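Local coordinates for geranylgeranyl pyrophosphate synthase (Corynebacterium glutamicum, PDB 3LK5), which probably transfers prenyl groups in isoprenoid biosynthesis, as a magnesium-dependent trans-prenyltransferase of the FPP/GGPP synthase family that joins allylic diphosphates to isopentenyl diphosphate, at residues Phe253-Asp258 against Glu331-Arg336; Gly261-Pro266 against His323-Gly328. All coordinates share one frame; numbering follows the deposited sequence.

Interaction 1. Residues Phe253-Asp258 against Glu331-Arg336; sequences FQLRDD and EEVEQR
L255 meets V333 and R336, and R256 reaches E334, where two nearly antiparallel helices of the all-helical isoprenoid synthase fold pass each other. Helix 236-263 carries the FQLRDD sequence, which matches the FQ-x-x-DD start of the family's second aspartate-rich region; L255 faces helix 329-347 from that turn. The segment axes come to 9.8 Å at an angle of 153°, with L255 and V333 as the nearest backbone pair. Between them CB of L255 rests against CG1 of V333 at 3.9 Å. The CD1 branch of L255 reaches R336 CB instead, also at 3.9 Å, the two side chains crossing at about a right angle. R336 thus offers only the base of an extended chain to the apolar seam, while its NH1 runs on to a salt bridge with D209. Helix 284-296, through V284 and L288, closes over the same three residues.

R256 takes another route. Its CB does not aim at the partner helix, but bends at chi2 (57°) and chi3 bring the guanidinium across. E334 starts out pointing away and folds back through its own bend at chi2. It is modelled in two conformers, and in one R256 grips it end-on in a salt bridge of two hydrogen bonds, R256 NH1 to E334 OE2 at 2.8 Å and NH2 to OE1 at 2.9 Å; the bridge may therefore be part-time. OE2 is met from above the carboxylate plane and OE1 on the syn side, so the two planes stay 48° apart. R256 NE binds the T369 backbone oxygen, which helps fix the guanidinium. Within helix 236-263, Q254 NE2 donates almost straight to D258 OD1 at 2.9 Å, in the amide plane of the glutamine but from above the carboxylate plane of the aspartate.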
loop_
_atom_site.group_PDB
_atom_site.type_symbol
_atom_site.label_atom_id
_atom_site.label_comp_id
_atom_site.label_asym_id
_atom_site.label_seq_id
_atom_site.Cartn_x
_atom_site.Cartn_y
_atom_site.Cartn_z
ATOM N N PHE A 253 -17.370 16.972 10.237
ATOM C CA PHE A 253 -16.916 15.898 11.099
ATOM C C PHE A 253 -15.468 16.121 11.553
ATOM O O PHE A 253 -15.167 15.941 12.737
ATOM C CB PHE A 253 -17.062 14.551 10.340
ATOM C CG PHE A 253 -16.350 13.399 10.972
ATOM C CD1 PHE A 253 -16.923 12.711 12.047
ATOM C CD2 PHE A 253 -15.111 12.967 10.472
ATOM C CE1 PHE A 253 -16.278 11.595 12.628
ATOM C CE2 PHE A 253 -14.439 11.855 11.055
ATOM C CZ PHE A 253 -15.036 11.180 12.140
ATOM N N GLN A 254 -14.569 16.500 10.641
ATOM C CA GLN A 254 -13.176 16.730 11.046
ATOM C C GLN A 254 -13.095 17.918 12.015
ATOM O O GLN A 254 -12.337 17.888 12.985
ATOM C CB GLN A 254 -12.278 17.059 9.864
ATOM C CG GLN A 254 -10.792 17.133 10.320
ATOM C CD GLN A 254 -10.361 15.863 10.980
ATOM O OE1 GLN A 254 -10.554 14.794 10.415
ATOM N NE2 GLN A 254 -9.806 15.947 12.188
ATOM N N LEU A 255 -13.858 18.957 11.704
ATOM C CA LEU A 255 -13.887 20.145 12.642
ATOM C C LEU A 255 -14.350 19.753 14.036
ATOM O O LEU A 255 -13.759 20.192 15.031
ATOM C CB LEU A 255 -14.739 21.267 12.095
ATOM C CG LEU A 255 -14.269 21.914 10.769
ATOM C CD1 LEU A 255 -15.330 22.944 10.345
ATOM C CD2 LEU A 255 -12.881 22.573 10.906
ATOM N N ARG A 256 -15.389 18.918 14.115
ATOM C CA ARG A 256 -15.853 18.410 15.423
ATOM C C ARG A 256 -14.747 17.606 16.096
ATOM O O ARG A 256 -14.528 17.723 17.317
ATOM C CB ARG A 256 -17.123 17.536 15.289
ATOM C CG ARG A 256 -17.603 16.890 16.623
ATOM C CD ARG A 256 -17.868 17.965 17.744
ATOM N NE ARG A 256 -18.976 18.824 17.337
ATOM C CZ ARG A 256 -19.200 20.071 17.765
ATOM N NH1 ARG A 256 -18.371 20.650 18.635
ATOM N NH2 ARG A 256 -20.260 20.734 17.294
ATOM N N ASP A 257 -14.081 16.760 15.312
ATOM C CA ASP A 257 -12.987 15.944 15.833
ATOM C C ASP A 257 -11.810 16.815 16.363
ATOM O O ASP A 257 -11.203 16.485 17.396
ATOM C CB ASP A 257 -12.505 14.946 14.749
ATOM C CG ASP A 257 -13.305 13.630 14.755
ATOM O OD1 ASP A 257 -14.318 13.503 15.493
ATOM O OD2 ASP A 257 -12.924 12.697 14.006
ATOM N N ASP A 258 -11.524 17.920 15.660
ATOM C CA ASP A 258 -10.518 18.874 16.125
ATOM C C ASP A 258 -10.938 19.495 17.473
ATOM O O ASP A 258 -10.117 19.590 18.370
ATOM C CB ASP A 258 -10.301 20.000 15.134
ATOM C CG ASP A 258 -9.795 19.533 13.775
ATOM O OD1 ASP A 258 -9.224 18.421 13.639
ATOM O OD2 ASP A 258 -9.960 20.315 12.838
ATOM N N GLU A 331 -15.680 29.222 19.034
ATOM C CA GLU A 331 -16.966 29.622 18.480
ATOM C C GLU A 331 -16.980 29.787 16.975
ATOM O O GLU A 331 -17.976 29.472 16.338
ATOM C CB GLU A 331 -17.576 30.869 19.209
ATOM C CG GLU A 331 -16.651 31.655 20.113
ATOM C CD GLU A 331 -16.292 30.955 21.414
ATOM O OE1 GLU A 331 -17.211 30.521 22.150
ATOM O OE2 GLU A 331 -15.079 30.860 21.706
ATOM N N GLU A 332 -15.903 30.300 16.379
ATOM C CA GLU A 332 -15.845 30.391 14.930
ATOM C C GLU A 332 -15.883 28.980 14.279
ATOM O O GLU A 332 -16.558 28.755 13.280
ATOM C CB GLU A 332 -14.567 31.147 14.502
ATOM C CG GLU A 332 -14.515 31.455 13.019
ATOM C CD GLU A 332 -13.371 32.442 12.624
ATOM O OE1 GLU A 332 -12.605 32.927 13.511
ATOM O OE2 GLU A 332 -13.254 32.721 11.405
ATOM N N VAL A 333 -15.175 28.036 14.866
ATOM C CA VAL A 333 -15.261 26.650 14.353
ATOM C C VAL A 333 -16.664 26.045 14.524
ATOM O O VAL A 333 -17.195 25.412 13.588
ATOM C CB VAL A 333 -14.140 25.766 14.978
ATOM C CG1 VAL A 333 -14.336 24.243 14.575
ATOM C CG2 VAL A 333 -12.720 26.332 14.516
ATOM N N GLU A 334 -17.279 26.265 15.688
ATOM C CA GLU A 334 -18.642 25.784 15.945
ATOM C C GLU A 334 -19.636 26.361 14.923
ATOM O O GLU A 334 -20.507 25.638 14.438
ATOM C CB GLU A 334 -19.078 26.050 17.403
ATOM C CG GLU A 334 -18.306 25.224 18.470
ATOM C CD GLU A 334 -18.940 23.861 18.780
ATOM O OE1 GLU A 334 -19.900 23.483 18.063
ATOM O OE2 GLU A 334 -18.497 23.170 19.749
ATOM N N GLN A 335 -19.499 27.649 14.584
ATOM C CA GLN A 335 -20.339 28.250 13.538
ATOM C C GLN A 335 -20.162 27.569 12.179
ATOM O O GLN A 335 -21.135 27.340 11.455
ATOM C CB GLN A 335 -20.102 29.780 13.433
ATOM C CG GLN A 335 -20.719 30.576 14.630
ATOM C CD GLN A 335 -20.053 31.966 14.912
ATOM O OE1 GLN A 335 -20.268 32.558 15.997
ATOM N NE2 GLN A 335 -19.242 32.463 13.960
ATOM N N ARG A 336 -18.921 27.274 11.816
ATOM C CA ARG A 336 -18.653 26.563 10.550
ATOM C C ARG A 336 -19.312 25.178 10.555
ATOM O O ARG A 336 -19.903 24.769 9.553
ATOM C CB ARG A 336 -17.155 26.366 10.359
ATOM C CG ARG A 336 -16.412 27.611 9.951
ATOM C CD ARG A 336 -15.020 27.197 9.552
ATOM N NE ARG A 336 -14.139 28.322 9.289
ATOM C CZ ARG A 336 -13.096 28.237 8.465
ATOM N NH1 ARG A 336 -12.813 27.083 7.831
ATOM N NH2 ARG A 336 -12.327 29.303 8.287
#

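Interaction 2. Residues Gly261-Pro266 against His323-Gly328; sequences GVFGDP and HIRATG
F263, the last residue of helix 236-263, pushes its ring toward the end of helix 314-326 and touches I324 and R325. V262 CG1, from its own helix, sits 3.7 Å above the plane of the F263 ring, over its centre. Along the second segment, I324 comes first: its CG2 approaches F263 CZ obliquely at 4.5 Å, a loose apolar touch beside I277 and A289. R325 follows, closer. Its CG lies anti to the backbone N, and a bend at chi3 turns the guanidinium back so that one face lies against the ring's CE1 corner; NH1 is 3.6 Å from F263 CE1. The planes are tilted by 47°, well short of a flat stack, and R325 NE forms a salt bridge with E322. T327 then turns inward, its OG1 donating to the I324 carbonyl O, in the carbonyl plane, and accepting from A329 N, while its own carbonyl receives R292 and Q296. G328, with positive phi, is the first residue off helical angles and sits at the N-cap position of helix 329-347. The result is a tight turn between consecutive helices, packed on the C-terminal end of helix 236-263, at the periphery of the all-helical prenyltransferase fold.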
loop_
_atom_site.group_PDB
_atom_site.type_symbol
_atom_site.label_atom_id
_atom_site.label_comp_id
_atom_site.label_asym_id
_atom_site.label_seq_id
_atom_site.Cartn_x
_atom_site.Cartn_y
_atom_site.Cartn_z
ATOM N N GLY A 261 -10.481 16.943 20.144
ATOM C CA GLY A 261 -9.052 16.650 20.402
ATOM C C GLY A 261 -8.396 17.682 21.324
ATOM O O GLY A 261 -7.305 17.457 21.859
ATOM N N VAL A 262 -9.080 18.803 21.535
ATOM C CA VAL A 262 -8.591 19.824 22.464
ATOM C C VAL A 262 -9.500 19.890 23.707
ATOM O O VAL A 262 -9.027 19.868 24.865
ATOM C CB VAL A 262 -8.497 21.176 21.717
ATOM C CG1 VAL A 262 -8.234 22.332 22.687
ATOM C CG2 VAL A 262 -7.380 21.090 20.686
ATOM N N PHE A 263 -10.815 19.953 23.483
ATOM C CA PHE A 263 -11.739 20.243 24.571
ATOM C C PHE A 263 -12.523 19.034 25.063
ATOM O O PHE A 263 -13.312 19.147 25.987
ATOM C CB PHE A 263 -12.733 21.336 24.161
ATOM C CG PHE A 263 -12.084 22.630 23.806
ATOM C CD1 PHE A 263 -11.527 23.431 24.810
ATOM C CD2 PHE A 263 -12.040 23.061 22.483
ATOM C CE1 PHE A 263 -10.934 24.642 24.489
ATOM C CE2 PHE A 263 -11.456 24.281 22.142
ATOM C CZ PHE A 263 -10.881 25.080 23.183
ATOM N N GLY A 264 -12.317 17.871 24.445
ATOM C CA GLY A 264 -13.129 16.731 24.852
ATOM C C GLY A 264 -12.514 15.892 25.946
ATOM O O GLY A 264 -11.286 15.761 26.039
ATOM N N ASP A 265 -13.386 15.286 26.738
ATOM C CA ASP A 265 -13.015 14.331 27.799
ATOM C C ASP A 265 -12.471 13.026 27.210
ATOM O O ASP A 265 -12.976 12.570 26.180
ATOM C CB ASP A 265 -14.242 14.026 28.651
ATOM C CG ASP A 265 -13.891 13.404 29.979
ATOM O OD1 ASP A 265 -13.738 14.176 30.948
ATOM O OD2 ASP A 265 -13.748 12.159 30.040
ATOM N N PRO A 266 -11.434 12.431 27.850
ATOM C CA PRO A 266 -10.873 11.144 27.376
ATOM C C PRO A 266 -11.924 10.030 27.248
ATOM O O PRO A 266 -11.807 9.171 26.377
ATOM C CB PRO A 266 -9.831 10.780 28.447
ATOM C CG PRO A 266 -9.894 11.877 29.500
ATOM C CD PRO A 266 -10.610 13.036 28.918
ATOM N N HIS A 323 -5.563 29.534 26.388
ATOM C CA HIS A 323 -5.163 30.639 25.498
ATOM C C HIS A 323 -5.946 30.526 24.179
ATOM O O HIS A 323 -6.471 31.526 23.689
ATOM C CB HIS A 323 -3.655 30.680 25.213
ATOM C CG HIS A 323 -2.808 31.199 26.345
ATOM N ND1 HIS A 323 -3.031 32.411 26.962
ATOM C CD2 HIS A 323 -1.686 30.694 26.915
ATOM C CE1 HIS A 323 -2.120 32.609 27.903
ATOM N NE2 HIS A 323 -1.271 31.596 27.874
ATOM N N ILE A 324 -6.044 29.311 23.626
ATOM C CA ILE A 324 -6.829 29.086 22.422
ATOM C C ILE A 324 -8.299 29.482 22.608
ATOM O O ILE A 324 -8.848 30.227 21.797
ATOM C CB ILE A 324 -6.694 27.602 21.922
ATOM C CG1 ILE A 324 -5.285 27.375 21.380
ATOM C CG2 ILE A 324 -7.748 27.267 20.823
ATOM C CD1 ILE A 324 -4.937 25.876 21.146
ATOM N N ARG A 325 -8.929 29.005 23.681
ATOM C CA ARG A 325 -10.313 29.370 23.968
ATOM C C ARG A 325 -10.522 30.895 24.048
ATOM O O ARG A 325 -11.522 31.419 23.513
ATOM C CB ARG A 325 -10.793 28.759 25.293
ATOM C CG ARG A 325 -12.336 28.838 25.441
ATOM C CD ARG A 325 -12.803 28.667 26.911
ATOM N NE ARG A 325 -12.176 27.509 27.574
ATOM C CZ ARG A 325 -12.560 26.241 27.407
ATOM N NH1 ARG A 325 -13.599 25.939 26.611
ATOM N NH2 ARG A 325 -11.911 25.275 28.042
ATOM N N ALA A 326 -9.592 31.592 24.707
ATOM C CA ALA A 326 -9.759 33.049 24.919
ATOM C C ALA A 326 -9.750 33.833 23.606
ATOM O O ALA A 326 -10.209 34.975 23.571
ATOM C CB ALA A 326 -8.688 33.599 25.897
ATOM N N THR A 327 -9.243 33.224 22.524
ATOM C CA THR A 327 -9.182 33.898 21.221
ATOM C C THR A 327 -10.563 34.034 20.554
ATOM O O THR A 327 -10.753 34.877 19.672
ATOM C CB THR A 327 -8.254 33.188 20.213
ATOM O OG1 THR A 327 -8.818 31.917 19.891
ATOM C CG2 THR A 327 -6.801 33.002 20.737
ATOM N N GLY A 328 -11.533 33.217 20.968
ATOM C CA GLY A 328 -12.804 33.159 20.242
ATOM C C GLY A 328 -12.834 32.169 19.066
ATOM O O GLY A 328 -13.879 32.016 18.401
#

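Overall arrangement
Both interactions use helix 236-263: interaction 1 takes its 253-258 turns and interaction 2 its C-terminal end, with centres about 11 Å apart. Their partners, helices 329-347 and 314-326, follow each other in the chain, so one helix packs against the two helices that flank a single turn. Interaction 1 lies deeper, about 16 Å from the chain centre, and joins a buried apolar seam to a flanking ion pair; L255 is about 12 Å, side chain to side chain, from D194, a magnesium ligand of this protein, though no magnesium is bound to this chain. Interaction 2, about 22 Å out and away from the annotated sites, relies on an aromatic ring against the guanidinium of an exposed arginine, with no salt bridge between the two segments.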